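Local coordinates for protein putative tryptophan halogenase (Xanthomonas campestris pv. campestris, PDB 6Y1W) that is a flavin-dependent halogenase, captured here without its cofactor, and probably uses FAD to halogenate an aromatic substrate, at residues G24-W29 and L165-Y170; M30-L35 and I45-S50; P64-F69 and T349-I354. All coordinates share one frame; numbering follows the deposited sequence. Where two conformers were deposited one is given.

Overall arrangement
The three contacts run through the part of the halogenase predicted to bind FAD, and helix 25-39 connects them. Its first turn faces residues 165-170 in interaction 1; its next turns pack on strand 44-49 in interaction 2, about 11 Å away centre to centre. Trp-29 NE1 lies 3.2 Å from Glu-49 OE2 and probably hydrogen-bonds to it, tying these two together. Interaction 3, centred about 13 Å from interaction 1, brings Ile-351 CG1 to 3.8 Å from Thr-26 CG2, so two residues predicted to bind FAD meet. Met-30 CE, 3.8 Å from Phe-69 CE2, joins interactions 2 and 3. Meso-2,3-butanediol sits at the end of strand 44-49.

Interaction 1 of 3, residues G24-W29 and L165-Y170; sequences GGTAGW and LDAGLY
The ring of Tyr-170 is the flat group here, and Thr-26 reaches it obliquely, its methyl CG2 lying 4.4 Å from CD2 of the ring. One face of the ring carries Leu-165 CD2, offset toward the rim, from the same segment; Phe-80 meets the ring with its plane turned by about 65°. The phenol oxygen is committed elsewhere, in a hydrogen bond to His-70 NE2, which probably limits how the ring can move.

The rest of the contact runs through the hydroxyl of Thr-26 and a water. Thr-26 is modelled in two conformers; the one described has CG2 anti to the backbone N and OG1 beside it (chi1 -50°), which brings the methyl near the tyrosine ring and the hydroxyl near Ala-167. In this conformer OG1 stays 4.0 Å from Ala-167 O, and a water to one side bridges them, donating to Thr-26 OG1 at 2.9 Å and, weakly, to Ala-167 O at 3.2 Å. Ala-167 CB adds a light touch on the same hydroxyl.

Asp-166 caps helix 167-180. Its OD1 accepts from Leu-169 N at 2.9 Å, nearly straight at 170°, with the donor lying above the carboxylate plane; OD2 makes a salt bridge with Arg-282.

The backbone N atoms of Thr-26 and Ala-27 hydrogen-bond a tartrate, probably from the crystallisation liquor. Residues 24-27 are predicted to bind FAD, and Gly-23, Gly-25 and Gly-28 fit the GxGxxG pattern, consistent with the glycine-rich turn and helix start of a Rossmann-type dinucleotide-binding fold.

Interaction 2 of 3, residues M30-L35 and I45-S50; sequences MAAAAL and ITLVES. With BU9 (Meso-2,3-Butanediol), chain M.
Leu-35 carries its CG anti to the backbone N (chi1 180°), and Ile-45 on the facing strand has its CG1 beside the backbone N instead (chi1 -54°); these torsions, with the extended chi2 of Ile-45 (161°), lay CD1 of Ile-45 against the branch point of Leu-35. CD1 of Ile-45 comes to 3.7 Å from CG of Leu-35, and the two side chains cross at a slant. Of the two leucine methyls, CD2 alone lies along the isoleucine, 4.0 Å from its CG1. Nearly one helical turn earlier, and two residues on along the strand, the touch is smaller: the methyl of Ala-32 meets Leu-47 CD1 at 4.1 Å. All four residues are buried, and no hydrogen bond passes between the segments, so this interface is held by apolar contact alone.

At the far end of strand 44-49 the chain borders a bound meso-2,3-butanediol. Its C01 lies close to Ser-50 N and 3.6 Å from Glu-49 CA, while Ser-50 CB approaches the same carbon at 3.7 Å. The diol takes a hydrogen bond with Ile-190 N.

Helix 25-39 is the crossover of the beta-alpha-beta unit 18-22, 25-39, 44-49. Ile-21 of strand 18-22 touches Ala-32, Ile-45 and Leu-47; helices 167-180 and 350-363 cover other sides of helix 25-39, and strand 184-195 pairs with strand 44-49.

Interaction 3 of 3, residues P64-F69 and T349-I354; sequences PSLVTF and TNIHLI
Ser-65 and His-352 make the tight part of this contact: Ser-65 OG and His-352 ND1 are 2.8 Å apart in a hydrogen bond in which either could be the donor. The hydroxyl arrives at the edge of the imidazole, near its plane, and Ser-65 CB follows in the same plane, 3.5 Å from ND1. The serine oxygen sits between its own backbone N and carbonyl carbon (chi1 60°), while the histidine swings CG anti to its backbone N (chi1 167°), sending the ring out from helix 350-363 to meet it. With ND1 gripped, rotation of the ring about its CB-CG bond is probably restricted.

The second touch is apolar and slighter. Leu-66 lies buried beside Ile-351, and its CD1 approaches the CG2 methyl of the isoleucine at 3.8 Å, the side chains slanting across each other. Ile-351 is predicted to bind FAD, so this methyl contact borders the probable cofactor site.

While the Leu-66 and Ile-351 side is buried, the solvent side is that of Ser-65, which is partly exposed: a MES molecule, probably from the crystallisation liquor, lies about 4 Å from the serine side chain. The preceding Pro-64 touches a bound (2S,3S)-butane-2,3-diol.

Helices 65-73 and 350-363 are also joined by Ser-65 O, which accepts a hydrogen bond from Gln-355 NE2. Strand 162-166 packs on Leu-66 through Tyr-163 and Leu-165, helix 25-39 meets Ile-351 through Thr-26 and Met-30, and helix 371-397 lies against Leu-353.

Interaction 1 of 3, residues G24-W29 and L165-Y170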
ATOM      1  N   GLY A  24      12.101  29.976  -5.648  1.00 16.66           N
ATOM      2  CA  GLY A  24      13.289  29.154  -5.635  1.00 17.99           C
ATOM      3  C   GLY A  24      13.325  28.341  -4.364  1.00 15.82           C
ATOM      4  O   GLY A  24      12.343  27.671  -4.024  1.00 16.53           O
ATOM      5  N   GLY A  25      14.448  28.425  -3.656  1.00 17.08           N
ATOM      6  CA  GLY A  25      14.673  27.720  -2.444  1.00 15.44           C
ATOM      7  C   GLY A  25      14.622  26.222  -2.706  1.00 14.97           C
ATOM      8  O   GLY A  25      14.793  25.730  -3.815  1.00 16.49           O
ATOM      9  N   THR A  26      14.362  25.478  -1.643  1.00 15.73           N
ATOM     10  CA  THR A  26      14.304  24.030  -1.739  0.51 16.10           C
ATOM     11  C   THR A  26      13.174  23.574  -2.663  1.00 14.92           C
ATOM     12  O   THR A  26      13.326  22.665  -3.486  1.00 14.83           O
ATOM     13  CB  THR A  26      14.101  23.497  -0.329  0.51 19.02           C
ATOM     14  OG1 THR A  26      15.074  24.112   0.546  0.51 19.62           O
ATOM     15  CG2 THR A  26      14.224  22.028  -0.310  0.51 14.83           C
ATOM     16  N   ALA A  27      11.987  24.149  -2.464  1.00 13.61           N
ATOM     17  CA  ALA A  27      10.842  23.651  -3.233  1.00 13.90           C
ATOM     18  C   ALA A  27      11.039  23.884  -4.719  1.00 14.40           C
ATOM     19  O   ALA A  27      10.821  22.982  -5.538  1.00 14.23           O
ATOM     20  CB  ALA A  27       9.546  24.315  -2.760  1.00 14.16           C
ATOM     21  N   GLY A  28      11.428  25.100  -5.080  1.00 13.99           N
ATOM     22  CA  GLY A  28      11.530  25.446  -6.490  1.00 12.55           C
ATOM     23  C   GLY A  28      12.643  24.675  -7.174  1.00 12.38           C
ATOM     24  O   GLY A  28      12.456  24.166  -8.302  1.00 14.15           O
ATOM     25  N   TRP A  29      13.805  24.573  -6.510  1.00 13.78           N
ATOM     26  CA  TRP A  29      14.925  23.931  -7.200  1.00 12.78           C
ATOM     27  C   TRP A  29      14.845  22.418  -7.117  1.00 13.17           C
ATOM     28  O   TRP A  29      15.377  21.737  -7.999  1.00 14.41           O
ATOM     29  CB  TRP A  29      16.274  24.476  -6.682  1.00 13.25           C
ATOM     30  CG  TRP A  29      16.515  25.897  -7.174  1.00 15.64           C
ATOM     31  CD1 TRP A  29      16.525  27.037  -6.422  1.00 14.82           C
ATOM     32  CD2 TRP A  29      16.718  26.314  -8.534  1.00 13.53           C
ATOM     33  NE1 TRP A  29      16.750  28.128  -7.227  1.00 14.66           N
ATOM     34  CE2 TRP A  29      16.856  27.711  -8.528  1.00 14.17           C
ATOM     35  CE3 TRP A  29      16.795  25.632  -9.748  1.00 17.90           C
ATOM     36  CZ2 TRP A  29      17.064  28.451  -9.701  1.00 17.96           C
ATOM     37  CZ3 TRP A  29      16.998  26.352 -10.901  1.00 16.07           C
ATOM     38  CH2 TRP A  29      17.127  27.758 -10.874  1.00 18.20           C
ATOM     39  N   LEU A 165      21.230  18.355   6.666  1.00 13.68           N
ATOM     40  CA  LEU A 165      21.862  19.095   5.584  1.00 12.99           C
ATOM     41  C   LEU A 165      21.639  20.592   5.740  1.00 15.24           C
ATOM     42  O   LEU A 165      20.767  21.047   6.481  1.00 13.92           O
ATOM     43  CB  LEU A 165      21.367  18.631   4.191  1.00 13.46           C
ATOM     44  CG  LEU A 165      19.844  18.641   3.947  1.00 11.23           C
ATOM     45  CD1 LEU A 165      19.334  20.058   3.696  1.00 14.27           C
ATOM     46  CD2 LEU A 165      19.458  17.732   2.763  1.00 15.31           C
ATOM     47  N   ASP A 166      22.473  21.360   5.043  1.00 12.76           N
ATOM     48  CA  ASP A 166      22.257  22.808   4.939  1.00 13.27           C
ATOM     49  C   ASP A 166      21.300  23.029   3.779  1.00 14.01           C
ATOM     50  O   ASP A 166      21.626  22.714   2.632  1.00 15.34           O
ATOM     51  CB  ASP A 166      23.591  23.537   4.700  1.00 13.28           C
ATOM     52  CG  ASP A 166      23.413  25.063   4.672  1.00 18.06           C
ATOM     53  OD1 ASP A 166      22.656  25.561   3.813  1.00 16.53           O
ATOM     54  OD2 ASP A 166      24.009  25.795   5.510  1.00 19.41           O
ATOM     55  N   ALA A 167      20.076  23.508   4.071  1.00 13.39           N
ATOM     56  CA  ALA A 167      19.057  23.617   3.021  1.00 13.54           C
ATOM     57  C   ALA A 167      19.396  24.654   1.966  1.00 14.62           C
ATOM     58  O   ALA A 167      19.073  24.464   0.787  1.00 15.19           O
ATOM     59  CB  ALA A 167      17.693  23.955   3.637  1.00 15.50           C
ATOM     60  N   GLY A 168      20.056  25.748   2.352  1.00 14.46           N
ATOM     61  CA  GLY A 168      20.411  26.751   1.363  1.00 18.24           C
ATOM     62  C   GLY A 168      21.463  26.225   0.411  1.00 16.13           C
ATOM     63  O   GLY A 168      21.382  26.463  -0.795  1.00 15.84           O
ATOM     64  N   LEU A 169      22.467  25.518   0.947  1.00 15.17           N
ATOM     65  CA  LEU A 169      23.462  24.894   0.085  1.00 15.14           C
ATOM     66  C   LEU A 169      22.831  23.818  -0.778  1.00 15.07           C
ATOM     67  O   LEU A 169      23.241  23.630  -1.921  1.00 13.96           O
ATOM     68  CB  LEU A 169      24.598  24.279   0.911  1.00 14.90           C
ATOM     69  CG  LEU A 169      25.477  25.311   1.629  1.00 18.38           C
ATOM     70  CD1 LEU A 169      26.477  24.646   2.524  1.00 15.73           C
ATOM     71  CD2 LEU A 169      26.160  26.215   0.589  1.00 19.40           C
ATOM     72  N   TYR A 170      21.847  23.094  -0.254  1.00 12.82           N
ATOM     73  CA  TYR A 170      21.185  22.064  -1.053  1.00 12.52           C
ATOM     74  C   TYR A 170      20.445  22.694  -2.238  1.00 13.41           C
ATOM     75  O   TYR A 170      20.560  22.228  -3.389  1.00 14.44           O
ATOM     76  CB  TYR A 170      20.233  21.246  -0.157  1.00 13.60           C
ATOM     77  CG  TYR A 170      19.498  20.101  -0.844  1.00 12.95           C
ATOM     78  CD1 TYR A 170      20.168  19.227  -1.688  1.00 13.71           C
ATOM     79  CD2 TYR A 170      18.119  19.925  -0.678  1.00 17.54           C
ATOM     80  CE1 TYR A 170      19.518  18.163  -2.312  1.00 14.09           C
ATOM     81  CE2 TYR A 170      17.450  18.863  -1.290  1.00 14.38           C
ATOM     82  CZ  TYR A 170      18.165  17.991  -2.097  1.00 13.50           C
ATOM     83  OH  TYR A 170      17.503  16.955  -2.719  1.00 14.86           O
TER
HETATM   84  O   HOH W   1      16.634  26.493   0.740  1.00 21.46           O

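Interaction 2 of 3, residues M30-L35 and I45-S50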
ATOM      1  N   MET A  30      14.206  21.837  -6.096  1.00 15.28           N
ATOM      2  CA  MET A  30      13.928  20.404  -6.180  1.00 13.80           C
ATOM      3  C   MET A  30      12.995  20.117  -7.351  1.00 13.71           C
ATOM      4  O   MET A  30      13.164  19.116  -8.055  1.00 14.40           O
ATOM      5  CB  MET A  30      13.314  19.872  -4.876  1.00 12.31           C
ATOM      6  CG  MET A  30      14.256  19.670  -3.735  1.00 13.42           C
ATOM      7  SD  MET A  30      13.474  19.140  -2.177  1.00 14.48           S
ATOM      8  CE  MET A  30      12.980  17.469  -2.616  1.00 17.41           C
ATOM      9  N   ALA A  31      11.993  20.968  -7.564  1.00 14.59           N
ATOM     10  CA  ALA A  31      11.070  20.751  -8.679  1.00 13.04           C
ATOM     11  C   ALA A  31      11.784  20.934 -10.010  1.00 14.51           C
ATOM     12  O   ALA A  31      11.626  20.125 -10.935  1.00 15.22           O
ATOM     13  CB  ALA A  31       9.889  21.724  -8.562  1.00 13.97           C
ATOM     14  N   ALA A  32      12.576  22.006 -10.123  1.00 13.05           N
ATOM     15  CA  ALA A  32      13.305  22.248 -11.360  1.00 13.05           C
ATOM     16  C   ALA A  32      14.247  21.105 -11.661  1.00 13.25           C
ATOM     17  O   ALA A  32      14.416  20.724 -12.820  1.00 14.82           O
ATOM     18  CB  ALA A  32      14.103  23.546 -11.264  1.00 15.47           C
ATOM     19  N   ALA A  33      14.896  20.569 -10.625  1.00 12.32           N
ATOM     20  CA  ALA A  33      15.890  19.520 -10.835  1.00 13.62           C
ATOM     21  C   ALA A  33      15.250  18.252 -11.365  1.00 15.18           C
ATOM     22  O   ALA A  33      15.721  17.671 -12.355  1.00 14.52           O
ATOM     23  CB  ALA A  33      16.631  19.242  -9.512  1.00 15.15           C
ATOM     24  N   ALA A  34      14.177  17.788 -10.712  1.00 14.41           N
ATOM     25  CA  ALA A  34      13.549  16.547 -11.145  1.00 13.07           C
ATOM     26  C   ALA A  34      12.870  16.715 -12.501  1.00 13.38           C
ATOM     27  O   ALA A  34      12.950  15.808 -13.343  1.00 14.87           O
ATOM     28  CB  ALA A  34      12.533  16.079 -10.097  1.00 17.70           C
ATOM     29  N   LEU A  35      12.178  17.847 -12.710  1.00 15.10           N
ATOM     30  CA  LEU A  35      11.463  18.045 -13.973  1.00 12.86           C
ATOM     31  C   LEU A  35      12.440  18.167 -15.134  1.00 16.19           C
ATOM     32  O   LEU A  35      12.195  17.605 -16.212  1.00 16.23           O
ATOM     33  CB  LEU A  35      10.576  19.293 -13.879  1.00 15.56           C
ATOM     34  CG  LEU A  35       9.769  19.649 -15.116  1.00 25.20           C
ATOM     35  CD1 LEU A  35       8.779  18.485 -15.367  1.00 23.64           C
ATOM     36  CD2 LEU A  35       9.015  20.991 -14.886  1.00 21.40           C
ATOM     37  N   ILE A  45      11.540  25.064 -19.375  1.00 15.58           N
ATOM     38  CA  ILE A  45      11.339  25.212 -17.938  1.00 14.59           C
ATOM     39  C   ILE A  45      12.002  26.496 -17.491  1.00 17.64           C
ATOM     40  O   ILE A  45      13.214  26.669 -17.683  1.00 16.92           O
ATOM     41  CB  ILE A  45      11.907  24.022 -17.161  1.00 18.87           C
ATOM     42  CG1 ILE A  45      11.326  22.729 -17.705  1.00 16.66           C
ATOM     43  CG2 ILE A  45      11.609  24.185 -15.638  1.00 16.97           C
ATOM     44  CD1 ILE A  45      12.119  21.464 -17.343  1.00 19.03           C
ATOM     45  N   THR A  46      11.216  27.374 -16.863  1.00 15.84           N
ATOM     46  CA  THR A  46      11.689  28.655 -16.359  1.00 13.68           C
ATOM     47  C   THR A  46      11.405  28.750 -14.873  1.00 17.63           C
ATOM     48  O   THR A  46      10.293  28.438 -14.443  1.00 20.54           O
ATOM     49  CB  THR A  46      10.979  29.784 -17.088  1.00 16.68           C
ATOM     50  OG1 THR A  46      11.215  29.638 -18.511  1.00 21.58           O
ATOM     51  CG2 THR A  46      11.422  31.149 -16.552  1.00 21.22           C
ATOM     52  N   LEU A  47      12.395  29.201 -14.092  1.00 15.47           N
ATOM     53  CA  LEU A  47      12.205  29.434 -12.658  1.00 14.18           C
ATOM     54  C   LEU A  47      12.451  30.908 -12.369  1.00 20.56           C
ATOM     55  O   LEU A  47      13.477  31.464 -12.787  1.00 20.42           O
ATOM     56  CB  LEU A  47      13.149  28.557 -11.808  1.00 17.12           C
ATOM     57  CG  LEU A  47      12.885  28.590 -10.288  1.00 16.41           C
ATOM     58  CD1 LEU A  47      13.365  27.277  -9.686  1.00 15.66           C
ATOM     59  CD2 LEU A  47      13.582  29.789  -9.589  1.00 16.59           C
ATOM     60  N   VAL A  48      11.487  31.536 -11.691  1.00 16.43           N
ATOM     61  CA  VAL A  48      11.543  32.944 -11.298  1.00 18.71           C
ATOM     62  C   VAL A  48      11.778  33.007  -9.795  1.00 19.63           C
ATOM     63  O   VAL A  48      11.004  32.446  -9.018  1.00 20.29           O
ATOM     64  CB  VAL A  48      10.245  33.680 -11.653  1.00 22.01           C
ATOM     65  CG1 VAL A  48      10.315  35.162 -11.212  1.00 24.28           C
ATOM     66  CG2 VAL A  48       9.950  33.524 -13.161  1.00 23.46           C
ATOM     67  N   GLU A  49      12.814  33.729  -9.381  1.00 17.53           N
ATOM     68  CA  GLU A  49      13.053  33.901  -7.955  1.00 19.74           C
ATOM     69  C   GLU A  49      13.764  35.226  -7.747  1.00 23.85           C
ATOM     70  O   GLU A  49      14.498  35.710  -8.615  1.00 22.17           O
ATOM     71  CB  GLU A  49      13.893  32.766  -7.343  1.00 17.62           C
ATOM     72  CG  GLU A  49      15.336  32.679  -7.888  1.00 20.17           C
ATOM     73  CD  GLU A  49      16.204  31.628  -7.177  1.00 19.79           C
ATOM     74  OE1 GLU A  49      15.887  31.216  -6.027  1.00 25.14           O
ATOM     75  OE2 GLU A  49      17.245  31.239  -7.747  1.00 22.61           O
ATOM     76  N   SER A  50      13.598  35.767  -6.550  1.00 24.63           N
ATOM     77  CA  SER A  50      14.184  37.045  -6.174  1.00 20.05           C
ATOM     78  C   SER A  50      15.417  36.795  -5.320  1.00 29.29           C
ATOM     79  O   SER A  50      15.370  35.979  -4.391  1.00 27.98           O
ATOM     80  CB  SER A  50      13.174  37.870  -5.382  1.00 25.11           C
ATOM     81  OG  SER A  50      13.824  38.978  -4.806  1.00 35.29           O
TER
HETATM   82  C03 BU9 M 611       8.247  35.913  -4.320  0.81 31.37           C
HETATM   83  C04 BU9 M 611       8.947  36.605  -5.499  0.81 30.05           C
HETATM   84  O06 BU9 M 611       7.962  37.117  -6.360  0.81 36.41           O
HETATM   85  C05 BU9 M 611       9.871  35.635  -6.252  0.81 37.91           C
HETATM   86  C01 BU9 M 611      10.857  34.971  -5.284  0.81 25.17           C
HETATM   87  O6  BU9 M 611       9.127  34.635  -6.916  0.81 38.91           O

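Interaction 3 of 3, residues P64-F69 and T349-I354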
ATOM      1  N   PRO A  64      14.380   8.927   4.818  1.00 12.34           N
ATOM      2  CA  PRO A  64      15.066   8.104   3.801  1.00 12.94           C
ATOM      3  C   PRO A  64      14.523   8.243   2.397  1.00 14.49           C
ATOM      4  O   PRO A  64      15.210   7.832   1.452  1.00 13.87           O
ATOM      5  CB  PRO A  64      14.886   6.676   4.329  1.00 14.30           C
ATOM      6  CG  PRO A  64      14.893   6.869   5.858  1.00 13.93           C
ATOM      7  CD  PRO A  64      14.092   8.128   6.040  1.00 13.64           C
ATOM      8  N   SER A  65      13.306   8.751   2.216  1.00 12.77           N
ATOM      9  CA  SER A  65      12.838   8.969   0.849  1.00 14.22           C
ATOM     10  C   SER A  65      13.784   9.861   0.045  1.00 14.94           C
ATOM     11  O   SER A  65      13.803   9.766  -1.190  1.00 14.94           O
ATOM     12  CB  SER A  65      11.422   9.548   0.887  1.00 13.52           C
ATOM     13  OG  SER A  65      11.419  10.787   1.597  1.00 15.19           O
ATOM     14  N   LEU A  66      14.554  10.747   0.694  1.00 12.34           N
ATOM     15  CA  LEU A  66      15.438  11.598  -0.094  1.00 10.82           C
ATOM     16  C   LEU A  66      16.558  10.778  -0.723  1.00 15.71           C
ATOM     17  O   LEU A  66      17.095  11.167  -1.762  1.00 14.60           O
ATOM     18  CB  LEU A  66      16.049  12.728   0.737  1.00 13.56           C
ATOM     19  CG  LEU A  66      16.680  13.866  -0.080  1.00 13.83           C
ATOM     20  CD1 LEU A  66      15.631  14.658  -0.866  1.00 11.99           C
ATOM     21  CD2 LEU A  66      17.431  14.844   0.818  1.00 18.44           C
ATOM     22  N   VAL A  67      16.957   9.674  -0.088  1.00 11.46           N
ATOM     23  CA  VAL A  67      17.961   8.800  -0.698  1.00 11.83           C
ATOM     24  C   VAL A  67      17.435   8.281  -2.029  1.00 17.32           C
ATOM     25  O   VAL A  67      18.145   8.247  -3.045  1.00 15.34           O
ATOM     26  CB  VAL A  67      18.319   7.641   0.250  1.00 17.50           C
ATOM     27  CG1 VAL A  67      19.447   6.786  -0.347  1.00 16.55           C
ATOM     28  CG2 VAL A  67      18.738   8.157   1.610  1.00 12.95           C
ATOM     29  N   THR A  68      16.176   7.867  -2.041  1.00 15.32           N
ATOM     30  CA  THR A  68      15.552   7.439  -3.290  1.00 14.40           C
ATOM     31  C   THR A  68      15.463   8.575  -4.302  1.00 13.80           C
ATOM     32  O   THR A  68      15.697   8.353  -5.496  1.00 14.49           O
ATOM     33  CB  THR A  68      14.169   6.872  -2.974  1.00 18.33           C
ATOM     34  OG1 THR A  68      14.333   5.760  -2.094  1.00 21.77           O
ATOM     35  CG2 THR A  68      13.458   6.414  -4.261  1.00 17.12           C
ATOM     36  N   PHE A  69      15.069   9.779  -3.875  1.00 14.59           N
ATOM     37  CA  PHE A  69      15.019  10.928  -4.798  1.00 13.72           C
ATOM     38  C   PHE A  69      16.341  11.094  -5.557  1.00 14.27           C
ATOM     39  O   PHE A  69      16.364  11.312  -6.781  1.00 15.11           O
ATOM     40  CB  PHE A  69      14.716  12.213  -3.988  1.00 17.95           C
ATOM     41  CG  PHE A  69      14.355  13.436  -4.832  1.00 14.76           C
ATOM     42  CD1 PHE A  69      13.241  13.423  -5.662  1.00 14.02           C
ATOM     43  CD2 PHE A  69      15.129  14.602  -4.740  1.00 16.92           C
ATOM     44  CE1 PHE A  69      12.877  14.592  -6.391  1.00 11.26           C
ATOM     45  CE2 PHE A  69      14.800  15.762  -5.482  1.00 17.01           C
ATOM     46  CZ  PHE A  69      13.673  15.755  -6.288  1.00 15.76           C
ATOM     47  N   THR A 349       9.592  16.059   8.028  1.00 12.55           N
ATOM     48  CA  THR A 349       8.798  15.741   6.840  1.00 12.71           C
ATOM     49  C   THR A 349       8.773  16.858   5.786  1.00 14.18           C
ATOM     50  O   THR A 349       8.194  16.635   4.720  1.00 14.27           O
ATOM     51  CB  THR A 349       7.353  15.385   7.219  1.00 12.93           C
ATOM     52  OG1 THR A 349       6.807  16.357   8.138  1.00 14.72           O
ATOM     53  CG2 THR A 349       7.265  13.991   7.837  1.00 11.96           C
ATOM     54  N   ASN A 350       9.396  18.024   6.004  1.00 15.32           N
ATOM     55  CA  ASN A 350       9.227  19.149   5.060  1.00 14.80           C
ATOM     56  C   ASN A 350       9.744  18.808   3.659  1.00 16.73           C
ATOM     57  O   ASN A 350       9.024  18.920   2.650  1.00 15.50           O
ATOM     58  CB  ASN A 350       9.965  20.390   5.596  1.00 14.92           C
ATOM     59  CG  ASN A 350      10.037  21.520   4.565  1.00 25.38           C
ATOM     60  OD1 ASN A 350       8.989  21.987   4.134  1.00 28.27           O
ATOM     61  ND2 ASN A 350      11.257  21.965   4.163  1.00 19.32           N
ATOM     62  N   ILE A 351      11.018  18.411   3.567  1.00 13.04           N
ATOM     63  CA  ILE A 351      11.577  18.095   2.253  1.00 15.53           C
ATOM     64  C   ILE A 351      10.894  16.888   1.624  1.00 15.16           C
ATOM     65  O   ILE A 351      10.691  16.852   0.400  1.00 14.85           O
ATOM     66  CB  ILE A 351      13.105  17.950   2.386  1.00 11.83           C
ATOM     67  CG1 ILE A 351      13.703  19.359   2.396  1.00 15.63           C
ATOM     68  CG2 ILE A 351      13.707  17.119   1.214  1.00 14.19           C
ATOM     69  CD1 ILE A 351      15.198  19.383   2.721  1.00 17.77           C
ATOM     70  N   HIS A 352      10.480  15.919   2.435  1.00 12.99           N
ATOM     71  CA  HIS A 352       9.750  14.757   1.935  1.00 13.16           C
ATOM     72  C   HIS A 352       8.457  15.172   1.252  1.00 14.86           C
ATOM     73  O   HIS A 352       8.092  14.629   0.199  1.00 14.44           O
ATOM     74  CB  HIS A 352       9.470  13.822   3.106  1.00 14.90           C
ATOM     75  CG  HIS A 352       8.473  12.760   2.779  1.00 12.56           C
ATOM     76  ND1 HIS A 352       8.825  11.575   2.169  1.00 13.38           N
ATOM     77  CD2 HIS A 352       7.138  12.699   2.993  1.00 14.79           C
ATOM     78  CE1 HIS A 352       7.743  10.822   2.019  1.00 13.75           C
ATOM     79  NE2 HIS A 352       6.708  11.481   2.521  1.00 14.34           N
ATOM     80  N   LEU A 353       7.731  16.121   1.851  1.00 12.86           N
ATOM     81  CA  LEU A 353       6.468  16.517   1.255  1.00 11.42           C
ATOM     82  C   LEU A 353       6.675  17.264  -0.049  1.00 14.10           C
ATOM     83  O   LEU A 353       5.846  17.137  -0.945  1.00 15.47           O
ATOM     84  CB  LEU A 353       5.654  17.363   2.232  1.00 14.44           C
ATOM     85  CG  LEU A 353       5.018  16.475   3.310  1.00 15.08           C
ATOM     86  CD1 LEU A 353       4.589  17.348   4.493  1.00 16.62           C
ATOM     87  CD2 LEU A 353       3.855  15.626   2.794  1.00 16.36           C
ATOM     88  N   ILE A 354       7.770  18.022  -0.177  1.00 13.58           N
ATOM     89  CA  ILE A 354       8.128  18.594  -1.479  1.00 11.75           C
ATOM     90  C   ILE A 354       8.383  17.481  -2.484  1.00 12.44           C
ATOM     91  O   ILE A 354       7.859  17.487  -3.609  1.00 13.63           O
ATOM     92  CB  ILE A 354       9.359  19.509  -1.341  1.00 14.17           C
ATOM     93  CG1 ILE A 354       9.002  20.744  -0.499  1.00 14.09           C
ATOM     94  CG2 ILE A 354       9.787  19.979  -2.750  1.00 13.07           C
ATOM     95  CD1 ILE A 354      10.254  21.557  -0.052  1.00 16.66           C
TER